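Acetyl-CoA acetyltransferase (Mycobacterium smegmatis, PDB 4EGV) adopts a monomeric thiolase fold as a thiolase-like protein type 1 and may act as an acyltransferase. Local coordinates at residues 184-189 with 482-487; 191-196 with 254-259; 201-206 with 499-504; 452-457 with 503-508; 456-461 with 472-477. All blocks are in the same frame, centred on the assembly; numbering follows the deposited sequence.

From the N terminus, 184-189 comes first and meets strand 482-487, so interaction 1 closes a loop of almost 300 residues. Helix 191-206 follows: in interaction 2, nested inside interaction 1, its first turns pack against the 254-259 turn, and its last turns meet 499-504 in interaction 3, which crosses both. Interactions 4 and 5 start from strand 453-463. The hairpin contact 456-461 with 472-477 is nested within the loops of interactions 1 and 3, whereas 452-457 with 503-508 crosses interaction 1. Interactions 4 and 5 build the C-terminal antiparallel sheet; interactions 1 and 3 join that sheet and its loops to the loop ahead of helix 191-206 and to the end part of that helix.

Interaction 1: 184-189 with 482-487; sequences IRHGLI and RFLAKT
H186, the last residue of a short 3-10 segment at 184-186, makes the largest contribution to this contact. Its CB starts beside the tip of L484, 4.2 Å from L484 CD1. From there the imidazole lays one face over L484: the L484 CB lies 3.9 Å from the centroid of the H186 ring and 11° off the ring normal, a CH-pi contact. ND1 turns back to its own side of the contact, where it is hydrogen-bonded to the carbonyl O of Y182. H186 CD2 lies against L484 CB and, 4.0 Å away, A485 CA. At the tip, NE2 comes within 3.5 Å of L484 O, but no hydrogen bond joins them; NE2 pairs with the backbone N of N515 and L484 O with the N515 side-chain amide. Both ring nitrogens are thus satisfied, which fixes the ring's rotation. L188 adds a lighter apolar touch, CD1 to L484 CD2 at 4.4 Å. The 184-189 loop, just ahead of helix 191-206, therefore packs on an outermost strand of the C-terminal five-stranded sheet, while L484 also rests on I474 of strand 470-476 and L188 on I472 of that strand and L197 of the helix.

Interaction 2: 191-196 with 254-259; sequences APVQYG and MIVDPY
The tightly packed part centres on G196 and Y259, both buried. G196 CA stands 3.4 Å from D257 O, a CA-H...O contact with an angle of 121° at the hydrogen, and 3.9 Å from P258 CD. A CB on G196 would collide with D257 O, so the lack of a side chain is what lets the helix come this near. Y259 fills the neighbouring place. Its CG stands anti to the carbonyl carbon (chi1 -43°), which sends the ring toward the helix edge-on, with P192 O in the ring plane. P258 CD lies over one ring face, 3.8 Å above the plane. The Y259 OH ends 3.1 Å from Y195 O without a hydrogen bond between them; its partner is E199, one turn further along the helix.

At the other end V256 CG1, anti to its backbone N (chi1 160°), meets helix backbone at P192 O and, 3.6 Å away, V193 CA. Only the side-chain approach is loose, V193 CG2 to V256 CG1 at 4.2 Å, and P192 is partly exposed. The D257-P258 peptide is cis and Y259 N bonds back to V256 O: a type VIa beta turn linking the short strands 254-256 and 259-260, with D257 O and OD1 bonded to T461 OG1 and Y464 OH.

Interaction 3: 201-206 with 499-504; sequences ARRARL and GDPIGA
R203 leaves its helix with CG anti to the backbone N (chi1 -174°) and stays extended through chi2, then bends at chi3 (68°), which swings the guanidinium toward the 499-504 loop. D500 answers with CG likewise anti to its N, so that the two charged groups meet tip to tip. The planes of guanidinium and carboxylate are 60° apart, so the pair is not a flat, two-pronged one. The best-formed bond runs from R203 NH1 to D500 OD2, 3.2 Å long; OD2 lies close to the guanidinium plane, but the N-H arrives from above the carboxylate plane. Contacts from NH1 and NH2 to OD1 are longer and weak, and the position of OD1 is less sure.

Beside the charges, the loop offers carbon. I502, first of the two central residues of a type II turn from P501 to A504, has its CG2 anti to the backbone N, and this methyl touches A204 CB at 4.0 Å, one residue along the helix from R203. P501 CD comes up at the guanidinium edge, 4.1 Å from R203 NH2.

R203 has more than one claim on it: NH2 is hydrogen-bonded to Y460 OH, its strongest polar partner, and NH1 to L208 O, a little further along the chain. The Y460 bond ties R203 to the C-terminal sheet, while D500, an exposed residue, adds a further partner from the loop. The chemistry thus implies a salt bridge with one regular bond and two weak ones, probably offsetting part of the charge of a buried arginine that Y460 and L208 also hold.

Interaction 4: 452-457 with 503-508; sequences DGTGTI and GAKIVV
The side chains of I457 and I506 cross at about a right angle, where I457 CD1 approaches I506 CG2 to 4.1 Å. I457 has CG1 anti to its carbonyl carbon, while I506 puts CG1 in the crowded position between N and C (chi1 45°), turning that carbon over the opposing backbone, 3.5 Å from G455 O. V508 CG1, likewise crowded, lies over G453. G453 and G455 have no side chains on this face, so I506 and V508 pack on bare backbone there and on F483 of strand 482-487. On the other face T454 and T456 stand with K505 and V507; K505, bent at chi2 and chi4, crosses T454 obliquely, and T456 CG2 abuts G503.

Between the two faces, 453-457 and 505-508 run antiparallel, their short axes 135° apart, as neighbouring strands of the five-stranded sheet in the additional C-terminal domain. G453 pairs with V508 and G455 with I506, each through two bonds; G455 N to I506 O is 3.0 Å and nearly straight at 168°. Past the bridged pairs, I457 N bonds to A504 O and G503 N to I457 O. The chemistry implies backbone hydrogen bonds for the polar part and aliphatic burial on the I506 and V508 face.

Interaction 5: 456-461 with 472-477; sequences TIETYT and IIIGRL
A classic beta bulge interrupts this hairpin: E458 and T459 both face I474, and both of their N-H groups point to one carbonyl. I474 O accepts from E458 N at 2.9 Å and from T459 N at 3.2 Å, each donor in the carbonyl plane. E458 takes up the extra residue with a helix-like psi of -42°, after which T459 to T461 resume a regular antiparallel register with I474 to I472.

The bulge turns the E458 side chain toward the partner strand. With CG anti to the backbone N (chi1 -163°) and the chain extended, OE1 reaches R476 NE at 3.1 Å, forming a salt bridge. This bond is straight, 165°, and lies near the guanidinium plane, but comes at the carboxylate from above its plane. Further along that face, T459 CG2 lies beside I474 CD1 at 3.6 Å, and T461 stands alongside I472. On the reverse face I457 CG1 meets I473 CG2 at 3.9 Å.

The threonine hydroxyls turn to outside acceptors, L197 O for T459 and D257 O for T461. E458 OE1 also forms a salt bridge with R482 of the next strand; with two arginines bonded to OE1, the carboxylate is probably stabilised in its charged form.

Interaction 1: 184-189 with 482-487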
# COMPACT_ATOMS: atom_id res chain seq x y z
N ILE A 184 0.46 -5.22 20.82
CA ILE A 184 1.34 -6.32 20.62
C ILE A 184 0.97 -7.42 21.57
O ILE A 184 0.77 -8.53 21.15
CB ILE A 184 2.79 -5.90 20.83
CG1 ILE A 184 3.35 -5.29 19.56
CG2 ILE A 184 3.62 -7.06 21.27
CD1 ILE A 184 4.06 -4.00 19.77
N ARG A 185 0.89 -7.13 22.85
CA ARG A 185 0.59 -8.18 23.80
C ARG A 185 -0.81 -8.70 23.66
O ARG A 185 -1.22 -9.54 24.40
CB ARG A 185 0.80 -7.71 25.23
CG ARG A 185 0.22 -6.37 25.59
CD ARG A 185 -0.26 -6.41 27.02
NE ARG A 185 -0.58 -5.11 27.57
CZ ARG A 185 -1.53 -4.89 28.47
NH1 ARG A 185 -2.28 -5.85 28.93
NH2 ARG A 185 -1.73 -3.68 28.89
N HIS A 186 -1.54 -8.23 22.68
CA HIS A 186 -2.88 -8.74 22.49
C HIS A 186 -3.01 -9.57 21.23
O HIS A 186 -3.98 -10.25 21.05
CB HIS A 186 -3.89 -7.60 22.48
CG HIS A 186 -4.44 -7.29 23.83
ND1 HIS A 186 -3.85 -6.39 24.67
CD2 HIS A 186 -5.50 -7.78 24.49
CE1 HIS A 186 -4.53 -6.33 25.79
NE2 HIS A 186 -5.54 -7.16 25.70
N GLY A 187 -2.02 -9.53 20.38
CA GLY A 187 -2.05 -10.41 19.24
C GLY A 187 -1.90 -9.68 17.96
O GLY A 187 -1.73 -10.27 16.93
N LEU A 188 -1.96 -8.38 18.03
CA LEU A 188 -1.75 -7.60 16.85
C LEU A 188 -0.30 -7.49 16.49
O LEU A 188 0.31 -6.45 16.61
CB LEU A 188 -2.32 -6.22 17.04
CG LEU A 188 -3.55 -6.13 17.91
CD1 LEU A 188 -4.52 -5.31 17.21
CD2 LEU A 188 -4.07 -7.48 18.15
N ILE A 189 0.27 -8.58 16.03
CA ILE A 189 1.64 -8.49 15.58
C ILE A 189 1.79 -8.52 14.05
O ILE A 189 2.42 -7.68 13.48
CB ILE A 189 2.57 -9.47 16.32
CG1 ILE A 189 3.89 -9.60 15.56
CG2 ILE A 189 1.93 -10.79 16.50
CD1 ILE A 189 4.97 -8.67 16.05
N ARG A 482 -12.32 2.95 24.25
CA ARG A 482 -12.03 1.62 23.66
C ARG A 482 -11.05 0.77 24.48
O ARG A 482 -10.28 1.28 25.31
CB ARG A 482 -11.48 1.75 22.24
CG ARG A 482 -12.52 2.01 21.16
CD ARG A 482 -11.82 2.29 19.85
NE ARG A 482 -12.73 2.70 18.80
CZ ARG A 482 -12.42 3.49 17.77
NH1 ARG A 482 -11.21 4.02 17.61
NH2 ARG A 482 -13.33 3.77 16.87
N PHE A 483 -11.10 -0.53 24.23
CA PHE A 483 -10.15 -1.48 24.79
C PHE A 483 -9.98 -2.66 23.83
O PHE A 483 -10.76 -2.84 22.89
CB PHE A 483 -10.62 -2.01 26.17
CG PHE A 483 -11.91 -2.80 26.11
CD1 PHE A 483 -11.89 -4.18 25.97
CD2 PHE A 483 -13.15 -2.15 26.18
CE1 PHE A 483 -13.10 -4.90 25.89
CE2 PHE A 483 -14.35 -2.84 26.10
CZ PHE A 483 -14.34 -4.21 25.97
N LEU A 484 -8.97 -3.46 24.10
CA LEU A 484 -8.70 -4.70 23.39
C LEU A 484 -8.95 -5.91 24.29
O LEU A 484 -8.77 -5.83 25.50
CB LEU A 484 -7.24 -4.70 22.90
CG LEU A 484 -6.91 -4.05 21.58
CD1 LEU A 484 -5.45 -3.88 21.50
CD2 LEU A 484 -7.42 -4.96 20.52
N ALA A 485 -9.37 -7.02 23.69
CA ALA A 485 -9.48 -8.27 24.43
C ALA A 485 -9.23 -9.50 23.57
O ALA A 485 -9.50 -9.52 22.36
CB ALA A 485 -10.81 -8.37 25.14
N LYS A 486 -8.69 -10.52 24.22
CA LYS A 486 -8.40 -11.79 23.60
C LYS A 486 -9.32 -12.84 24.23
O LYS A 486 -9.67 -12.73 25.40
CB LYS A 486 -6.95 -12.14 23.87
CG LYS A 486 -6.39 -13.24 22.98
CD LYS A 486 -5.53 -14.26 23.76
CE LYS A 486 -4.05 -14.14 23.43
NZ LYS A 486 -3.19 -14.52 24.57
N THR A 487 -9.70 -13.86 23.48
CA THR A 487 -10.70 -14.81 23.96
C THR A 487 -10.55 -16.21 23.33
O THR A 487 -10.37 -16.37 22.11
CB THR A 487 -12.19 -14.23 23.83
OG1 THR A 487 -13.12 -15.06 24.53
CG2 THR A 487 -12.65 -14.13 22.40

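Interaction 2: 191-196 with 254-259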
# COMPACT_ATOMS: atom_id res chain seq x y z
N ALA A 191 0.41 -8.36 9.89
CA ALA A 191 -0.48 -7.52 9.10
C ALA A 191 -1.92 -7.99 8.95
O ALA A 191 -2.79 -7.21 9.00
CB ALA A 191 0.10 -7.28 7.80
N PRO A 192 -2.15 -9.28 8.76
CA PRO A 192 -3.47 -9.80 8.45
C PRO A 192 -4.51 -9.76 9.54
O PRO A 192 -5.63 -9.48 9.26
CB PRO A 192 -3.16 -11.25 8.13
CG PRO A 192 -1.89 -11.19 7.63
CD PRO A 192 -1.15 -10.28 8.46
N VAL A 193 -4.11 -10.11 10.74
CA VAL A 193 -4.97 -10.03 11.88
C VAL A 193 -5.47 -8.56 12.13
O VAL A 193 -6.62 -8.33 12.54
CB VAL A 193 -4.26 -10.69 13.08
CG1 VAL A 193 -3.36 -9.73 13.81
CG2 VAL A 193 -5.28 -11.22 14.04
N GLN A 194 -4.62 -7.59 11.85
CA GLN A 194 -4.95 -6.19 12.08
C GLN A 194 -5.83 -5.61 11.01
O GLN A 194 -6.67 -4.78 11.30
CB GLN A 194 -3.69 -5.36 12.18
CG GLN A 194 -3.48 -4.82 13.56
CD GLN A 194 -2.03 -4.54 13.88
OE1 GLN A 194 -1.16 -5.39 13.68
NE2 GLN A 194 -1.77 -3.32 14.37
N TYR A 195 -5.63 -6.05 9.77
CA TYR A 195 -6.49 -5.72 8.67
C TYR A 195 -7.85 -6.35 8.78
O TYR A 195 -8.81 -5.82 8.23
CB TYR A 195 -5.84 -6.09 7.34
CG TYR A 195 -5.02 -4.95 6.77
CD1 TYR A 195 -5.63 -3.83 6.18
CD2 TYR A 195 -3.63 -4.98 6.86
CE1 TYR A 195 -4.85 -2.80 5.68
CE2 TYR A 195 -2.85 -3.94 6.35
CZ TYR A 195 -3.46 -2.87 5.77
OH TYR A 195 -2.69 -1.86 5.30
N GLY A 196 -7.93 -7.48 9.47
CA GLY A 196 -9.17 -8.14 9.75
C GLY A 196 -10.08 -7.27 10.56
O GLY A 196 -11.29 -7.21 10.29
N MSE A 254 -10.54 -20.68 5.79
CA MSE A 254 -10.49 -19.50 6.63
C MSE A 254 -9.15 -19.42 7.37
O MSE A 254 -8.79 -20.35 8.06
CB MSE A 254 -11.68 -19.52 7.62
CG MSE A 254 -13.04 -19.20 7.00
SE MSE A 254 -13.15 -17.39 6.11
CE MSE A 254 -13.44 -16.26 7.70
N ILE A 255 -8.42 -18.31 7.20
CA ILE A 255 -7.14 -18.04 7.89
C ILE A 255 -7.32 -17.09 9.07
O ILE A 255 -7.12 -17.45 10.20
CB ILE A 255 -6.09 -17.40 6.92
CG1 ILE A 255 -5.79 -18.33 5.75
CG2 ILE A 255 -4.75 -17.04 7.64
CD1 ILE A 255 -4.67 -19.38 6.00
N VAL A 256 -7.68 -15.86 8.77
CA VAL A 256 -7.95 -14.84 9.76
C VAL A 256 -9.23 -14.13 9.30
O VAL A 256 -9.36 -13.80 8.13
CB VAL A 256 -6.72 -13.87 9.88
CG1 VAL A 256 -7.12 -12.58 10.50
CG2 VAL A 256 -5.57 -14.52 10.68
N ASP A 257 -10.20 -13.95 10.21
CA ASP A 257 -11.49 -13.40 9.86
C ASP A 257 -11.33 -11.97 9.39
O ASP A 257 -10.78 -11.14 10.10
CB ASP A 257 -12.47 -13.46 11.03
CG ASP A 257 -13.93 -13.63 10.57
OD1 ASP A 257 -14.35 -14.79 10.36
OD2 ASP A 257 -14.66 -12.62 10.43
N PRO A 258 -11.89 -11.65 8.22
CA PRO A 258 -12.88 -12.39 7.45
C PRO A 258 -12.36 -13.07 6.20
O PRO A 258 -13.18 -13.44 5.35
CB PRO A 258 -13.87 -11.30 7.05
CG PRO A 258 -13.03 -10.11 6.88
CD PRO A 258 -11.77 -10.28 7.70
N TYR A 259 -11.04 -13.22 6.09
CA TYR A 259 -10.41 -13.68 4.83
C TYR A 259 -10.16 -15.18 4.68
O TYR A 259 -9.56 -15.82 5.54
CB TYR A 259 -9.07 -13.01 4.60
CG TYR A 259 -9.02 -11.55 4.88
CD1 TYR A 259 -9.62 -10.63 4.01
CD2 TYR A 259 -8.32 -11.07 6.00
CE1 TYR A 259 -9.55 -9.27 4.26
CE2 TYR A 259 -8.26 -9.73 6.27
CZ TYR A 259 -8.87 -8.83 5.39
OH TYR A 259 -8.78 -7.50 5.64

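Interaction 3: 201-206 with 499-504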
# COMPACT_ATOMS: atom_id res chain seq x y z
N ALA A 201 -14.73 -3.71 10.90
CA ALA A 201 -15.22 -2.37 11.26
C ALA A 201 -15.96 -1.64 10.11
O ALA A 201 -16.90 -0.88 10.35
CB ALA A 201 -14.12 -1.53 11.84
N ARG A 202 -15.54 -1.88 8.87
CA ARG A 202 -16.17 -1.30 7.69
C ARG A 202 -17.47 -2.04 7.40
O ARG A 202 -18.45 -1.47 6.92
CB ARG A 202 -15.23 -1.39 6.49
CG ARG A 202 -15.75 -0.76 5.23
CD ARG A 202 -14.83 -0.93 4.08
NE ARG A 202 -15.48 -0.48 2.86
CZ ARG A 202 -16.19 -1.26 2.04
NH1 ARG A 202 -16.31 -2.54 2.31
NH2 ARG A 202 -16.78 -0.75 0.95
N ARG A 203 -17.47 -3.33 7.69
CA ARG A 203 -18.68 -4.11 7.56
C ARG A 203 -19.78 -3.64 8.51
O ARG A 203 -20.96 -3.62 8.13
CB ARG A 203 -18.41 -5.60 7.75
CG ARG A 203 -19.63 -6.43 7.48
CD ARG A 203 -19.43 -7.89 7.62
NE ARG A 203 -19.19 -8.30 9.00
CZ ARG A 203 -20.12 -8.51 9.91
NH1 ARG A 203 -21.37 -8.33 9.60
NH2 ARG A 203 -19.81 -8.89 11.13
N ALA A 204 -19.39 -3.27 9.73
CA ALA A 204 -20.28 -2.65 10.71
C ALA A 204 -20.93 -1.38 10.19
O ALA A 204 -22.14 -1.33 10.08
CB ALA A 204 -19.53 -2.37 11.99
N ARG A 205 -20.12 -0.38 9.85
CA ARG A 205 -20.63 0.88 9.32
C ARG A 205 -21.57 0.73 8.12
O ARG A 205 -22.57 1.41 8.05
CB ARG A 205 -19.51 1.87 9.00
CG ARG A 205 -20.04 3.28 8.75
CD ARG A 205 -19.04 4.20 8.11
NE ARG A 205 -18.70 3.84 6.73
CZ ARG A 205 -17.55 3.28 6.36
NH1 ARG A 205 -16.63 2.98 7.28
NH2 ARG A 205 -17.33 3.00 5.09
N LEU A 206 -21.27 -0.15 7.17
CA LEU A 206 -22.12 -0.36 6.02
C LEU A 206 -23.35 -1.20 6.31
O LEU A 206 -24.23 -1.32 5.47
CB LEU A 206 -21.34 -1.06 4.91
CG LEU A 206 -20.31 -0.28 4.12
CD1 LEU A 206 -19.87 -1.12 2.94
CD2 LEU A 206 -20.79 1.11 3.69
N GLY A 499 -21.62 -16.25 13.46
CA GLY A 499 -22.70 -15.29 13.49
C GLY A 499 -22.37 -13.85 13.14
O GLY A 499 -21.59 -13.60 12.27
N ASP A 500 -22.98 -12.91 13.83
CA ASP A 500 -22.75 -11.49 13.62
C ASP A 500 -22.68 -10.81 14.98
O ASP A 500 -23.69 -10.66 15.65
CB ASP A 500 -23.88 -10.92 12.77
CG ASP A 500 -23.53 -9.62 12.14
OD1 ASP A 500 -22.76 -8.88 12.72
OD2 ASP A 500 -24.08 -9.31 11.09
N PRO A 501 -21.47 -10.46 15.40
CA PRO A 501 -21.23 -10.03 16.78
C PRO A 501 -21.34 -8.53 17.02
O PRO A 501 -21.60 -8.13 18.16
CB PRO A 501 -19.79 -10.49 17.03
CG PRO A 501 -19.16 -10.49 15.69
CD PRO A 501 -20.24 -10.90 14.73
N ILE A 502 -21.13 -7.71 16.00
CA ILE A 502 -21.12 -6.30 16.23
C ILE A 502 -22.13 -5.84 17.25
O ILE A 502 -23.31 -5.99 17.05
CB ILE A 502 -21.50 -5.63 14.97
CG1 ILE A 502 -20.74 -6.27 13.84
CG2 ILE A 502 -21.19 -4.19 15.08
CD1 ILE A 502 -21.05 -7.71 13.71
N GLY A 503 -21.69 -5.25 18.34
CA GLY A 503 -22.68 -4.69 19.24
C GLY A 503 -23.13 -5.60 20.36
O GLY A 503 -23.95 -5.21 21.16
N ALA A 504 -22.60 -6.79 20.41
CA ALA A 504 -22.97 -7.75 21.41
C ALA A 504 -22.34 -7.43 22.72
O ALA A 504 -21.24 -6.95 22.76
CB ALA A 504 -22.55 -9.08 20.98

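Interaction 4: 452-457 with 503-508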
# COMPACT_ATOMS: atom_id res chain seq x y z
N ASP A 452 -12.19 -3.25 32.89
CA ASP A 452 -12.87 -4.11 33.84
C ASP A 452 -14.36 -3.76 33.87
O ASP A 452 -14.75 -2.77 34.49
CB ASP A 452 -12.25 -3.92 35.23
CG ASP A 452 -12.65 -5.02 36.23
OD1 ASP A 452 -13.40 -5.95 35.86
OD2 ASP A 452 -12.18 -4.94 37.39
N GLY A 453 -15.20 -4.55 33.22
CA GLY A 453 -16.63 -4.29 33.28
C GLY A 453 -17.38 -4.82 32.09
O GLY A 453 -17.02 -5.84 31.52
N THR A 454 -18.45 -4.13 31.72
CA THR A 454 -19.31 -4.56 30.65
C THR A 454 -19.14 -3.63 29.44
O THR A 454 -19.11 -2.39 29.57
CB THR A 454 -20.80 -4.70 31.11
OG1 THR A 454 -21.58 -5.26 30.04
CG2 THR A 454 -21.41 -3.35 31.55
N GLY A 455 -19.03 -4.23 28.26
CA GLY A 455 -18.73 -3.49 27.06
C GLY A 455 -19.44 -4.02 25.85
O GLY A 455 -20.08 -5.05 25.90
N THR A 456 -19.31 -3.27 24.76
CA THR A 456 -19.89 -3.60 23.45
C THR A 456 -18.76 -3.92 22.45
O THR A 456 -17.71 -3.26 22.45
CB THR A 456 -20.81 -2.42 22.92
OG1 THR A 456 -21.82 -2.11 23.90
CG2 THR A 456 -21.50 -2.74 21.56
N ILE A 457 -18.98 -4.94 21.62
CA ILE A 457 -18.07 -5.28 20.53
C ILE A 457 -18.15 -4.21 19.42
O ILE A 457 -19.22 -3.96 18.87
CB ILE A 457 -18.37 -6.67 19.99
CG1 ILE A 457 -18.05 -7.71 21.05
CG2 ILE A 457 -17.58 -6.92 18.75
CD1 ILE A 457 -18.40 -9.11 20.67
N GLY A 503 -21.69 -5.25 18.34
CA GLY A 503 -22.68 -4.69 19.24
C GLY A 503 -23.13 -5.60 20.36
O GLY A 503 -23.95 -5.21 21.16
N ALA A 504 -22.60 -6.79 20.41
CA ALA A 504 -22.97 -7.75 21.41
C ALA A 504 -22.34 -7.43 22.72
O ALA A 504 -21.24 -6.95 22.76
CB ALA A 504 -22.55 -9.08 20.98
N LYS A 505 -23.05 -7.72 23.80
CA LYS A 505 -22.56 -7.38 25.14
C LYS A 505 -21.63 -8.47 25.63
O LYS A 505 -21.90 -9.66 25.47
CB LYS A 505 -23.75 -7.22 26.10
CG LYS A 505 -24.57 -5.91 25.94
CD LYS A 505 -23.85 -4.70 26.63
CE LYS A 505 -24.77 -3.48 26.91
NZ LYS A 505 -25.64 -3.16 25.76
N ILE A 506 -20.52 -8.05 26.20
CA ILE A 506 -19.50 -8.94 26.72
C ILE A 506 -18.99 -8.43 28.06
O ILE A 506 -19.13 -7.24 28.38
CB ILE A 506 -18.28 -9.06 25.76
CG1 ILE A 506 -17.84 -7.69 25.22
CG2 ILE A 506 -18.57 -10.05 24.64
CD1 ILE A 506 -16.37 -7.49 25.25
N VAL A 507 -18.38 -9.32 28.83
CA VAL A 507 -17.77 -8.94 30.10
C VAL A 507 -16.25 -9.13 29.98
O VAL A 507 -15.78 -10.20 29.64
CB VAL A 507 -18.47 -9.65 31.37
CG1 VAL A 507 -17.87 -10.99 31.71
CG2 VAL A 507 -18.41 -8.77 32.63
N VAL A 508 -15.49 -8.06 30.20
CA VAL A 508 -14.03 -8.07 30.07
C VAL A 508 -13.40 -8.02 31.47
O VAL A 508 -13.84 -7.25 32.33
CB VAL A 508 -13.53 -6.90 29.12
CG1 VAL A 508 -14.11 -5.55 29.53
CG2 VAL A 508 -12.04 -6.79 29.06

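Interaction 5: 456-461 with 472-477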
# COMPACT_ATOMS: atom_id res chain seq x y z
N THR A 456 -19.31 -3.27 24.76
CA THR A 456 -19.89 -3.60 23.45
C THR A 456 -18.76 -3.92 22.45
O THR A 456 -17.71 -3.26 22.45
CB THR A 456 -20.81 -2.42 22.92
OG1 THR A 456 -21.82 -2.11 23.90
CG2 THR A 456 -21.50 -2.74 21.56
N ILE A 457 -18.98 -4.94 21.62
CA ILE A 457 -18.07 -5.28 20.53
C ILE A 457 -18.15 -4.21 19.42
O ILE A 457 -19.22 -3.96 18.87
CB ILE A 457 -18.37 -6.67 19.99
CG1 ILE A 457 -18.05 -7.71 21.05
CG2 ILE A 457 -17.58 -6.92 18.75
CD1 ILE A 457 -18.40 -9.11 20.67
N GLU A 458 -17.03 -3.55 19.11
CA GLU A 458 -17.03 -2.61 17.99
C GLU A 458 -16.52 -3.30 16.73
O GLU A 458 -17.07 -3.11 15.64
CB GLU A 458 -16.23 -1.33 18.30
CG GLU A 458 -16.55 -0.20 17.34
CD GLU A 458 -15.70 1.04 17.54
OE1 GLU A 458 -14.95 1.08 18.53
OE2 GLU A 458 -15.77 1.95 16.71
N THR A 459 -15.48 -4.10 16.90
CA THR A 459 -14.92 -4.93 15.84
C THR A 459 -14.16 -6.13 16.44
O THR A 459 -13.93 -6.21 17.64
CB THR A 459 -14.07 -4.09 14.87
OG1 THR A 459 -13.67 -4.89 13.75
CG2 THR A 459 -12.87 -3.51 15.56
N TYR A 460 -13.81 -7.06 15.58
CA TYR A 460 -13.34 -8.37 15.98
C TYR A 460 -12.56 -9.01 14.83
O TYR A 460 -12.67 -8.63 13.66
CB TYR A 460 -14.54 -9.27 16.35
CG TYR A 460 -15.42 -9.62 15.16
CD1 TYR A 460 -15.28 -10.84 14.48
CD2 TYR A 460 -16.40 -8.73 14.70
CE1 TYR A 460 -16.07 -11.16 13.39
CE2 TYR A 460 -17.20 -9.04 13.60
CZ TYR A 460 -17.03 -10.27 12.95
OH TYR A 460 -17.82 -10.58 11.86
N THR A 461 -11.76 -9.99 15.19
CA THR A 461 -11.29 -10.96 14.21
C THR A 461 -11.11 -12.32 14.90
O THR A 461 -11.18 -12.42 16.12
CB THR A 461 -10.02 -10.46 13.49
OG1 THR A 461 -9.64 -11.37 12.46
CG2 THR A 461 -8.89 -10.23 14.47
N ILE A 472 -10.00 -11.83 18.72
CA ILE A 472 -9.48 -10.55 19.17
C ILE A 472 -10.61 -9.56 19.01
O ILE A 472 -11.28 -9.51 17.97
CB ILE A 472 -8.32 -10.07 18.31
CG1 ILE A 472 -7.32 -11.21 18.00
CG2 ILE A 472 -7.72 -8.82 18.91
CD1 ILE A 472 -6.19 -11.41 18.95
N ILE A 473 -10.83 -8.79 20.05
CA ILE A 473 -11.94 -7.86 20.07
C ILE A 473 -11.44 -6.45 20.38
O ILE A 473 -10.58 -6.26 21.23
CB ILE A 473 -13.01 -8.33 21.10
CG1 ILE A 473 -13.48 -9.74 20.76
CG2 ILE A 473 -14.20 -7.34 21.19
CD1 ILE A 473 -14.69 -10.20 21.53
N ILE A 474 -11.97 -5.46 19.65
CA ILE A 474 -11.95 -4.08 20.12
C ILE A 474 -13.35 -3.77 20.60
O ILE A 474 -14.31 -3.94 19.88
CB ILE A 474 -11.55 -3.10 19.03
CG1 ILE A 474 -10.08 -3.28 18.62
CG2 ILE A 474 -11.78 -1.66 19.48
CD1 ILE A 474 -9.77 -2.78 17.26
N GLY A 475 -13.43 -3.27 21.81
CA GLY A 475 -14.69 -2.95 22.43
C GLY A 475 -14.86 -1.53 22.89
O GLY A 475 -13.98 -0.73 22.82
N ARG A 476 -16.04 -1.24 23.37
CA ARG A 476 -16.37 0.07 23.82
C ARG A 476 -16.86 -0.16 25.19
O ARG A 476 -17.45 -1.17 25.45
CB ARG A 476 -17.58 0.54 23.04
CG ARG A 476 -17.39 1.55 22.00
CD ARG A 476 -16.16 2.36 22.11
NE ARG A 476 -15.97 2.95 20.80
CZ ARG A 476 -15.99 4.23 20.54
NH1 ARG A 476 -16.13 5.10 21.52
NH2 ARG A 476 -15.88 4.64 19.32
N LEU A 477 -16.70 0.78 26.09
CA LEU A 477 -17.45 0.69 27.33
C LEU A 477 -18.69 1.59 27.39
O LEU A 477 -19.14 2.11 26.39
CB LEU A 477 -16.55 0.99 28.50
CG LEU A 477 -15.50 -0.05 28.71
CD1 LEU A 477 -14.48 0.54 29.56
CD2 LEU A 477 -16.10 -1.22 29.36